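Local coordinates for protein beta-galactosidase (Geobacillus stearothermophilus, PDB 4OIF) that probably hydrolyses terminal non-reducing beta-D-galactose residues of beta-D-galactosides, as a zinc-binding, trimeric member of glycoside hydrolase family 42, at residues R106-R111 with G160-C165; I217-N221 with N426-G430; P265-Y271 with Y417-W423. Residue numbers count along the deposited sequence, not the author numbering.

Interaction 1 (R106-R111 with G160-C165); sequences RVNAAR and GGECHC. With ZN (zinc ion), chain D.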
loop_
_atom_site.group_PDB
_atom_site.type_symbol
_atom_site.label_atom_id
_atom_site.label_comp_id
_atom_site.label_asym_id
_atom_site.label_seq_id
_atom_site.Cartn_x
_atom_site.Cartn_y
_atom_site.Cartn_z
ATOM N N ARG A 106 -6.851 25.116 -0.460
ATOM C CA ARG A 106 -5.789 24.645 0.430
ATOM C C ARG A 106 -4.471 24.303 -0.259
ATOM O O ARG A 106 -4.424 23.898 -1.420
ATOM C CB ARG A 106 -6.246 23.403 1.196
ATOM C CG ARG A 106 -7.273 23.659 2.272
ATOM C CD ARG A 106 -7.708 22.342 2.921
ATOM N NE ARG A 106 -8.471 22.563 4.151
ATOM C CZ ARG A 106 -9.028 21.595 4.874
ATOM N NH1 ARG A 106 -8.923 20.326 4.485
ATOM N NH2 ARG A 106 -9.695 21.895 5.987
ATOM N N VAL A 107 -3.395 24.470 0.490
ATOM C CA VAL A 107 -2.111 23.914 0.128
ATOM C C VAL A 107 -1.876 22.743 1.068
ATOM O O VAL A 107 -1.883 22.942 2.292
ATOM C CB VAL A 107 -0.987 24.956 0.261
ATOM C CG1 VAL A 107 0.349 24.324 -0.000
ATOM C CG2 VAL A 107 -1.230 26.115 -0.688
ATOM N N ASN A 108 -1.692 21.530 0.536
ATOM C CA ASN A 108 -1.562 20.380 1.433
ATOM C C ASN A 108 -0.198 20.346 2.099
ATOM O O ASN A 108 0.588 21.290 1.961
ATOM C CB ASN A 108 -1.837 19.054 0.719
ATOM C CG ASN A 108 -0.855 18.751 -0.394
ATOM O OD1 ASN A 108 0.187 19.385 -0.533
ATOM N ND2 ASN A 108 -1.193 17.758 -1.202
ATOM N N ALA A 109 0.074 19.270 2.831
ATOM C CA ALA A 109 1.316 19.166 3.591
ATOM C C ALA A 109 2.526 19.135 2.663
ATOM O O ALA A 109 3.578 19.699 2.988
ATOM C CB ALA A 109 1.294 17.937 4.479
ATOM N N ALA A 110 2.366 18.490 1.506
ATOM C CA ALA A 110 3.438 18.392 0.505
ATOM C C ALA A 110 3.589 19.673 -0.298
ATOM O O ALA A 110 4.297 19.691 -1.293
ATOM C CB ALA A 110 3.183 17.237 -0.430
ATOM N N ARG A 111 2.897 20.723 0.138
ATOM C CA ARG A 111 2.920 22.052 -0.470
ATOM C C ARG A 111 2.285 22.119 -1.882
ATOM O O ARG A 111 2.541 23.046 -2.651
ATOM C CB ARG A 111 4.355 22.593 -0.494
ATOM C CG ARG A 111 5.062 22.566 0.881
ATOM C CD ARG A 111 4.165 23.110 1.993
ATOM N NE ARG A 111 4.924 23.674 3.105
ATOM C CZ ARG A 111 4.982 23.140 4.323
ATOM N NH1 ARG A 111 4.315 22.015 4.596
ATOM N NH2 ARG A 111 5.701 23.737 5.272
ATOM N N GLY A 160 -12.564 20.113 9.716
ATOM C CA GLY A 160 -11.453 19.190 9.645
ATOM C C GLY A 160 -10.509 19.478 8.503
ATOM O O GLY A 160 -10.892 20.073 7.490
ATOM N N GLY A 161 -9.261 19.051 8.673
ATOM C CA GLY A 161 -8.241 19.266 7.667
ATOM C C GLY A 161 -7.349 20.448 8.000
ATOM O O GLY A 161 -7.614 21.214 8.935
ATOM N N GLU A 162 -6.288 20.609 7.225
ATOM C CA GLU A 162 -5.361 21.696 7.480
ATOM C C GLU A 162 -4.916 22.345 6.184
ATOM O O GLU A 162 -5.182 21.840 5.091
ATOM C CB GLU A 162 -4.161 21.182 8.274
ATOM C CG GLU A 162 -3.576 19.880 7.749
ATOM C CD GLU A 162 -2.626 19.231 8.745
ATOM O OE1 GLU A 162 -3.097 18.770 9.810
ATOM O OE2 GLU A 162 -1.408 19.184 8.462
ATOM N N CYS A 163 -4.266 23.491 6.310
ATOM C CA CYS A 163 -3.717 24.180 5.158
ATOM C C CYS A 163 -2.311 24.674 5.488
ATOM O O CYS A 163 -2.040 25.083 6.617
ATOM C CB CYS A 163 -4.619 25.341 4.724
ATOM S SG CYS A 163 -4.017 26.191 3.249
ATOM N N HIS A 164 -1.430 24.619 4.490
ATOM C CA HIS A 164 -0.014 24.906 4.665
ATOM C C HIS A 164 0.464 26.036 3.767
ATOM O O HIS A 164 1.662 26.194 3.560
ATOM C CB HIS A 164 0.820 23.662 4.371
ATOM C CG HIS A 164 0.515 22.501 5.257
ATOM N ND1 HIS A 164 1.313 22.154 6.327
ATOM C CD2 HIS A 164 -0.486 21.591 5.221
ATOM C CE1 HIS A 164 0.808 21.089 6.921
ATOM N NE2 HIS A 164 -0.281 20.723 6.265
ATOM N N CYS A 165 -0.469 26.805 3.219
ATOM C CA CYS A 165 -0.114 27.925 2.358
ATOM C C CYS A 165 0.674 28.973 3.137
ATOM O O CYS A 165 0.813 28.869 4.363
ATOM C CB CYS A 165 -1.369 28.547 1.741
ATOM S SG CYS A 165 -2.343 29.560 2.840
HETATM ZN ZN ZN D . -3.930 28.419 4.197
HETATM O O HOH W 1 -11.072 18.275 5.327
#
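Neither segment is helix or strand; the two loops run close at Arg-106 and Cys-163 and at Val-107 and Cys-165 (CA to CA, 5.2 and 5.0 Å). Val-107 N donates to Cys-163 SG (3.3 Å) and Val-107 O accepts from His-164 N (2.8 Å). Beyond this residue, Asn-108 to Arg-111 form a type I beta turn closed by Arg-111 N to Asn-108 O at 3.0 Å. The Val-107 N bond reaches a zinc ligand, since Cys-163 SG and Cys-165 SG each lie 2.4 Å from ZN, and Cys-123 and Cys-168 complete the four-cysteine site in the catalytic barrel domain. An amide donating to a metal-bound thiolate is a common feature of such sites. Val-107 CG2 also packs on Cys-165 CB (3.4 Å). Ala-109 CA sits over the His-164 ring, 3.6 Å from its centroid, a CH-pi contact, while His-164 ND1 is hydrogen-bonded to Ser-208 OG. At the far end Arg-106 NH2 donates to Gly-160 O (2.6 Å), and water 1 joins Arg-106 NH1 to that oxygen.

Interaction 2 (I217-N221 with N426-G430); sequences IHGLN and NDAQG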
loop_
_atom_site.group_PDB
_atom_site.type_symbol
_atom_site.label_atom_id
_atom_site.label_comp_id
_atom_site.label_asym_id
_atom_site.label_seq_id
_atom_site.Cartn_x
_atom_site.Cartn_y
_atom_site.Cartn_z
ATOM N N ILE A 217 10.590 16.404 13.953
ATOM C CA ILE A 217 10.558 17.143 15.216
ATOM C C ILE A 217 9.164 17.022 15.846
ATOM O O ILE A 217 8.202 17.620 15.367
ATOM C CB ILE A 217 10.937 18.633 15.035
ATOM C CG1 ILE A 217 12.218 18.788 14.207
ATOM C CG2 ILE A 217 11.117 19.305 16.386
ATOM C CD1 ILE A 217 12.628 20.254 13.967
ATOM N N HIS A 218 9.070 16.238 16.917
ATOM C CA HIS A 218 7.797 15.938 17.554
ATOM C C HIS A 218 7.081 17.192 18.044
ATOM O O HIS A 218 5.872 17.319 17.889
ATOM C CB HIS A 218 7.994 14.977 18.732
ATOM C CG HIS A 218 8.491 13.616 18.339
ATOM N ND1 HIS A 218 7.819 12.804 17.448
ATOM C CD2 HIS A 218 9.581 12.915 18.737
ATOM C CE1 HIS A 218 8.481 11.667 17.307
ATOM N NE2 HIS A 218 9.559 11.712 18.071
ATOM N N GLY A 219 7.827 18.115 18.635
ATOM C CA GLY A 219 7.237 19.321 19.201
ATOM C C GLY A 219 6.625 20.194 18.128
ATOM O O GLY A 219 5.589 20.827 18.341
ATOM N N LEU A 220 7.270 20.219 16.961
ATOM C CA LEU A 220 6.723 20.905 15.801
ATOM C C LEU A 220 5.434 20.225 15.356
ATOM O O LEU A 220 4.447 20.893 15.093
ATOM C CB LEU A 220 7.737 20.947 14.653
ATOM C CG LEU A 220 7.219 21.372 13.271
ATOM C CD1 LEU A 220 6.518 22.732 13.310
ATOM C CD2 LEU A 220 8.339 21.385 12.234
ATOM N N ASN A 221 5.433 18.900 15.270
ATOM C CA ASN A 221 4.229 18.186 14.843
ATOM C C ASN A 221 3.035 18.462 15.773
ATOM O O ASN A 221 1.910 18.780 15.323
ATOM C CB ASN A 221 4.515 16.684 14.762
ATOM C CG ASN A 221 5.662 16.362 13.829
ATOM O OD1 ASN A 221 5.883 17.059 12.847
ATOM N ND2 ASN A 221 6.383 15.296 14.121
ATOM N N ASN A 426 0.901 8.870 19.279
ATOM C CA ASN A 426 0.859 8.334 17.912
ATOM C C ASN A 426 2.077 8.738 17.090
ATOM O O ASN A 426 2.590 7.941 16.308
ATOM C CB ASN A 426 -0.418 8.775 17.186
ATOM C CG ASN A 426 -1.607 7.904 17.528
ATOM O OD1 ASN A 426 -1.449 6.788 18.016
ATOM N ND2 ASN A 426 -2.803 8.414 17.287
ATOM N N ASP A 427 2.546 9.969 17.286
ATOM C CA ASP A 427 3.709 10.470 16.561
ATOM C C ASP A 427 5.046 9.920 17.051
ATOM O O ASP A 427 6.034 9.938 16.317
ATOM C CB ASP A 427 3.764 11.990 16.638
ATOM C CG ASP A 427 4.642 12.578 15.570
ATOM O OD1 ASP A 427 4.395 12.262 14.388
ATOM O OD2 ASP A 427 5.587 13.332 15.906
ATOM N N ALA A 428 5.073 9.441 18.288
ATOM C CA ALA A 428 6.316 9.019 18.934
ATOM C C ALA A 428 7.008 7.856 18.220
ATOM O O ALA A 428 6.366 6.924 17.746
ATOM C CB ALA A 428 6.044 8.658 20.399
ATOM N N GLN A 429 8.329 7.930 18.135
ATOM C CA GLN A 429 9.120 6.829 17.610
ATOM C C GLN A 429 9.504 5.902 18.763
ATOM O O GLN A 429 10.358 6.239 19.598
ATOM C CB GLN A 429 10.360 7.351 16.885
ATOM C CG GLN A 429 10.028 8.051 15.589
ATOM C CD GLN A 429 9.544 7.088 14.515
ATOM O OE1 GLN A 429 10.139 6.033 14.294
ATOM N NE2 GLN A 429 8.460 7.442 13.848
ATOM N N GLY A 430 8.857 4.743 18.822
ATOM C CA GLY A 430 9.040 3.836 19.939
ATOM C C GLY A 430 7.851 2.913 20.144
ATOM O O GLY A 430 6.848 3.012 19.432
HETATM O O HOH W 2 4.237 15.104 18.502
#
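A single carboxylate oxygen gathers the polar contacts between these segments: Asp-427 OD2 accepts from His-218 ND1 at 2.8 Å (170°) and from Asn-221 ND2, also at 2.8 Å (158°). The two donors are three residues apart in one helix, and so both can face the same acceptor. Asp-427 points its CA-to-CB bond toward the other segment, as does Asn-221, whereas His-218 leaves its helix sideways and brings its ring round to meet the carboxylate in the ring plane. The His-218 to Asp-427 pair is a His-carboxylate hydrogen bond, but it lies away from the zinc site and the predicted catalytic residues. It joins the start of helix 218-246, in the TIM-barrel family region, to the end of helix 419-427, in the trimerisation region, where Ala-428 is the first residue to leave helical angles. Ile-217 occupies the N-cap position, and the first turn is marked by Asn-221 N bonding to Ile-217 O at 3.1 Å. Past the aspartate, His-218 CE1 approaches Ala-428 CA and Gln-429 N, each at 3.8 Å. The contact is small, burying 183 Å² in total, yet it lies at a subunit boundary: Ser-368, Lys-371 and Phe-369 of a second subunit pack on His-218, Ala-428 and Gln-429 respectively.

Interaction 3 (P265-Y271 with Y417-W423); sequences PFQGLDY and YDWENNW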
loop_
_atom_site.group_PDB
_atom_site.type_symbol
_atom_site.label_atom_id
_atom_site.label_comp_id
_atom_site.label_asym_id
_atom_site.label_seq_id
_atom_site.Cartn_x
_atom_site.Cartn_y
_atom_site.Cartn_z
ATOM N N PRO A 265 -12.260 8.626 18.996
ATOM C CA PRO A 265 -12.541 10.055 18.858
ATOM C C PRO A 265 -11.890 10.618 17.607
ATOM O O PRO A 265 -10.805 10.156 17.230
ATOM C CB PRO A 265 -11.925 10.658 20.121
ATOM C CG PRO A 265 -11.937 9.544 21.109
ATOM C CD PRO A 265 -11.793 8.270 20.346
ATOM N N PHE A 266 -12.561 11.566 16.959
ATOM C CA PHE A 266 -12.001 12.235 15.798
ATOM C C PHE A 266 -10.612 12.751 16.168
ATOM O O PHE A 266 -10.428 13.343 17.239
ATOM C CB PHE A 266 -12.914 13.370 15.331
ATOM C CG PHE A 266 -12.377 14.136 14.163
ATOM C CD1 PHE A 266 -12.154 13.505 12.947
ATOM C CD2 PHE A 266 -12.109 15.494 14.270
ATOM C CE1 PHE A 266 -11.660 14.212 11.861
ATOM C CE2 PHE A 266 -11.620 16.210 13.187
ATOM C CZ PHE A 266 -11.391 15.564 11.981
ATOM N N GLN A 267 -9.635 12.486 15.301
ATOM C CA GLN A 267 -8.243 12.769 15.610
ATOM C C GLN A 267 -7.773 14.087 15.034
ATOM O O GLN A 267 -6.713 14.576 15.408
ATOM C CB GLN A 267 -7.345 11.641 15.110
ATOM C CG GLN A 267 -7.413 10.391 15.968
ATOM C CD GLN A 267 -7.369 10.742 17.439
ATOM O OE1 GLN A 267 -6.319 11.123 17.967
ATOM N NE2 GLN A 267 -8.521 10.650 18.107
ATOM N N GLY A 268 -8.567 14.675 14.144
ATOM C CA GLY A 268 -8.159 15.879 13.443
ATOM C C GLY A 268 -8.259 17.189 14.205
ATOM O O GLY A 268 -7.675 18.196 13.799
ATOM N N LEU A 269 -9.006 17.185 15.303
ATOM C CA LEU A 269 -9.239 18.402 16.082
ATOM C C LEU A 269 -9.382 18.065 17.560
ATOM O O LEU A 269 -9.902 17.010 17.922
ATOM C CB LEU A 269 -10.497 19.123 15.590
ATOM C CG LEU A 269 -10.479 19.763 14.206
ATOM C CD1 LEU A 269 -11.877 20.212 13.815
ATOM C CD2 LEU A 269 -9.499 20.932 14.175
ATOM N N ASP A 270 -8.909 18.956 18.417
ATOM C CA ASP A 270 -9.064 18.764 19.850
ATOM C C ASP A 270 -10.464 19.226 20.284
ATOM O O ASP A 270 -10.696 20.412 20.527
ATOM C CB ASP A 270 -7.975 19.518 20.606
ATOM C CG ASP A 270 -7.942 19.169 22.075
ATOM O OD1 ASP A 270 -8.869 18.489 22.558
ATOM O OD2 ASP A 270 -6.980 19.577 22.755
ATOM N N TYR A 271 -11.398 18.286 20.380
ATOM C CA TYR A 271 -12.771 18.634 20.715
ATOM C C TYR A 271 -12.927 19.098 22.161
ATOM O O TYR A 271 -13.915 19.752 22.497
ATOM C CB TYR A 271 -13.698 17.449 20.465
ATOM C CG TYR A 271 -14.012 17.184 19.019
ATOM C CD1 TYR A 271 -13.909 18.192 18.067
ATOM C CD2 TYR A 271 -14.410 15.919 18.602
ATOM C CE1 TYR A 271 -14.199 17.950 16.746
ATOM C CE2 TYR A 271 -14.698 15.666 17.287
ATOM C CZ TYR A 271 -14.597 16.686 16.361
ATOM O OH TYR A 271 -14.899 16.426 15.045
ATOM N N TYR A 417 -9.462 10.813 29.020
ATOM C CA TYR A 417 -8.959 10.790 27.661
ATOM C C TYR A 417 -8.324 12.147 27.346
ATOM O O TYR A 417 -8.798 13.177 27.821
ATOM C CB TYR A 417 -10.090 10.487 26.686
ATOM C CG TYR A 417 -9.709 10.633 25.233
ATOM C CD1 TYR A 417 -8.922 9.676 24.610
ATOM C CD2 TYR A 417 -10.152 11.717 24.477
ATOM C CE1 TYR A 417 -8.579 9.786 23.274
ATOM C CE2 TYR A 417 -9.807 11.843 23.137
ATOM C CZ TYR A 417 -9.018 10.864 22.541
ATOM O OH TYR A 417 -8.644 10.948 21.215
ATOM N N ASP A 418 -7.253 12.148 26.557
ATOM C CA ASP A 418 -6.580 13.392 26.190
ATOM C C ASP A 418 -6.151 13.365 24.713
ATOM O O ASP A 418 -5.400 12.477 24.280
ATOM C CB ASP A 418 -5.379 13.629 27.109
ATOM C CG ASP A 418 -4.782 15.012 26.954
ATOM O OD1 ASP A 418 -5.345 15.969 27.508
ATOM O OD2 ASP A 418 -3.735 15.144 26.295
ATOM N N TRP A 419 -6.655 14.336 23.951
ATOM C CA TRP A 419 -6.392 14.455 22.512
ATOM C C TRP A 419 -4.916 14.681 22.227
ATOM O O TRP A 419 -4.341 14.069 21.324
ATOM C CB TRP A 419 -7.217 15.601 21.901
ATOM C CG TRP A 419 -8.534 15.179 21.251
ATOM C CD1 TRP A 419 -8.727 14.838 19.939
ATOM C CD2 TRP A 419 -9.826 15.084 21.880
ATOM N NE1 TRP A 419 -10.046 14.529 19.718
ATOM C CE2 TRP A 419 -10.745 14.677 20.887
ATOM C CE3 TRP A 419 -10.294 15.312 23.183
ATOM C CZ2 TRP A 419 -12.108 14.475 21.160
ATOM C CZ3 TRP A 419 -11.652 15.117 23.453
ATOM C CH2 TRP A 419 -12.541 14.703 22.445
ATOM N N GLU A 420 -4.304 15.577 22.988
ATOM C CA GLU A 420 -2.906 15.880 22.769
ATOM C C GLU A 420 -2.054 14.644 23.079
ATOM O O GLU A 420 -1.101 14.352 22.366
ATOM C CB GLU A 420 -2.489 17.105 23.594
ATOM C CG GLU A 420 -3.042 18.416 23.000
ATOM C CD GLU A 420 -2.747 19.674 23.827
ATOM O OE1 GLU A 420 -2.304 19.577 24.992
ATOM O OE2 GLU A 420 -2.967 20.776 23.292
ATOM N N ASN A 421 -2.423 13.904 24.118
ATOM C CA ASN A 421 -1.779 12.631 24.421
ATOM C C ASN A 421 -1.903 11.628 23.271
ATOM O O ASN A 421 -0.944 10.942 22.928
ATOM C CB ASN A 421 -2.363 12.031 25.702
ATOM C CG ASN A 421 -1.730 10.704 26.063
ATOM O OD1 ASN A 421 -0.518 10.615 26.264
ATOM N ND2 ASN A 421 -2.550 9.667 26.169
ATOM N N ASN A 422 -3.088 11.546 22.682
ATOM C CA ASN A 422 -3.299 10.715 21.508
ATOM C C ASN A 422 -2.340 11.109 20.369
ATOM O O ASN A 422 -1.631 10.266 19.808
ATOM C CB ASN A 422 -4.761 10.826 21.058
ATOM C CG ASN A 422 -5.249 9.588 20.328
ATOM O OD1 ASN A 422 -4.457 8.804 19.813
ATOM N ND2 ASN A 422 -6.561 9.417 20.266
ATOM N N TRP A 423 -2.311 12.400 20.057
ATOM C CA TRP A 423 -1.395 12.941 19.054
ATOM C C TRP A 423 0.068 12.553 19.320
ATOM O O TRP A 423 0.739 11.946 18.477
ATOM C CB TRP A 423 -1.521 14.467 18.990
ATOM C CG TRP A 423 -2.851 14.948 18.461
ATOM C CD1 TRP A 423 -3.771 14.212 17.778
ATOM C CD2 TRP A 423 -3.409 16.270 18.582
ATOM N NE1 TRP A 423 -4.863 14.986 17.460
ATOM C CE2 TRP A 423 -4.668 16.252 17.945
ATOM C CE3 TRP A 423 -2.969 17.462 19.171
ATOM C CZ2 TRP A 423 -5.487 17.382 17.872
ATOM C CZ3 TRP A 423 -3.784 18.587 19.097
ATOM C CH2 TRP A 423 -5.029 18.536 18.453
HETATM O O HOH W 3 -5.722 17.634 24.725
HETATM O O HOH W 4 -4.899 21.280 21.645
#
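This buried contact between domains sets a loop of the catalytic barrel region, 265-271, against the start of helix 419-427 in the trimerisation region, burying 518 Å², both sides summed. Two indole nitrogens one helical turn apart donate hydrogen bonds to loop carbonyls: Trp-419 NE1 to Phe-266 O and Trp-423 NE1 to Gln-267 O, both at 2.8 Å. The face of Trp-419 receives Asp-270 CA, 4.0 Å from the centroid of its five-membered ring, a CH-pi contact. Gln-267 NE2 donates to Tyr-417 OH (3.1 Å, 167°), and Asn-422 ND2 reaches that hydroxyl oxygen at 2.8 Å, while Pro-265 CG packs against Tyr-417 CZ at 3.5 Å. Asp-418 N-caps the helix, its OD2 accepting from Asn-421 N at 2.8 Å. Water 3 links Asp-270 OD2 to Glu-420 N, both at 3.0 Å; Asp-270 OD1 is hydrogen-bonded to Ser-272 OG, and Glu-420 forms a salt bridge with Arg-226. Around it, helix 218-246 packs on Leu-269 and Trp-423, helix 296-312 on Pro-265 and Trp-419, and helix 438-451 on Pro-265 and Tyr-417.

Along the chain, interaction 1 closes before interaction 2 opens, and interaction 3 is nested inside the loop that interaction 2 closes. Interactions 2 and 3 share helix 419-427, using its end and its start respectively, with centres 14 Å apart; each couples the TIM-barrel region to the trimerisation region. Helix 218-246 is common to their surroundings, since it begins within interaction 2 and packs on residues of interaction 3. Interaction 1 stays within the barrel region, its centre 19 Å from each of the others. It touches interaction 3 where Gly-160 N lies 4.2 Å from Leu-269 CD1, a link between the zinc-site loop and the domain interface.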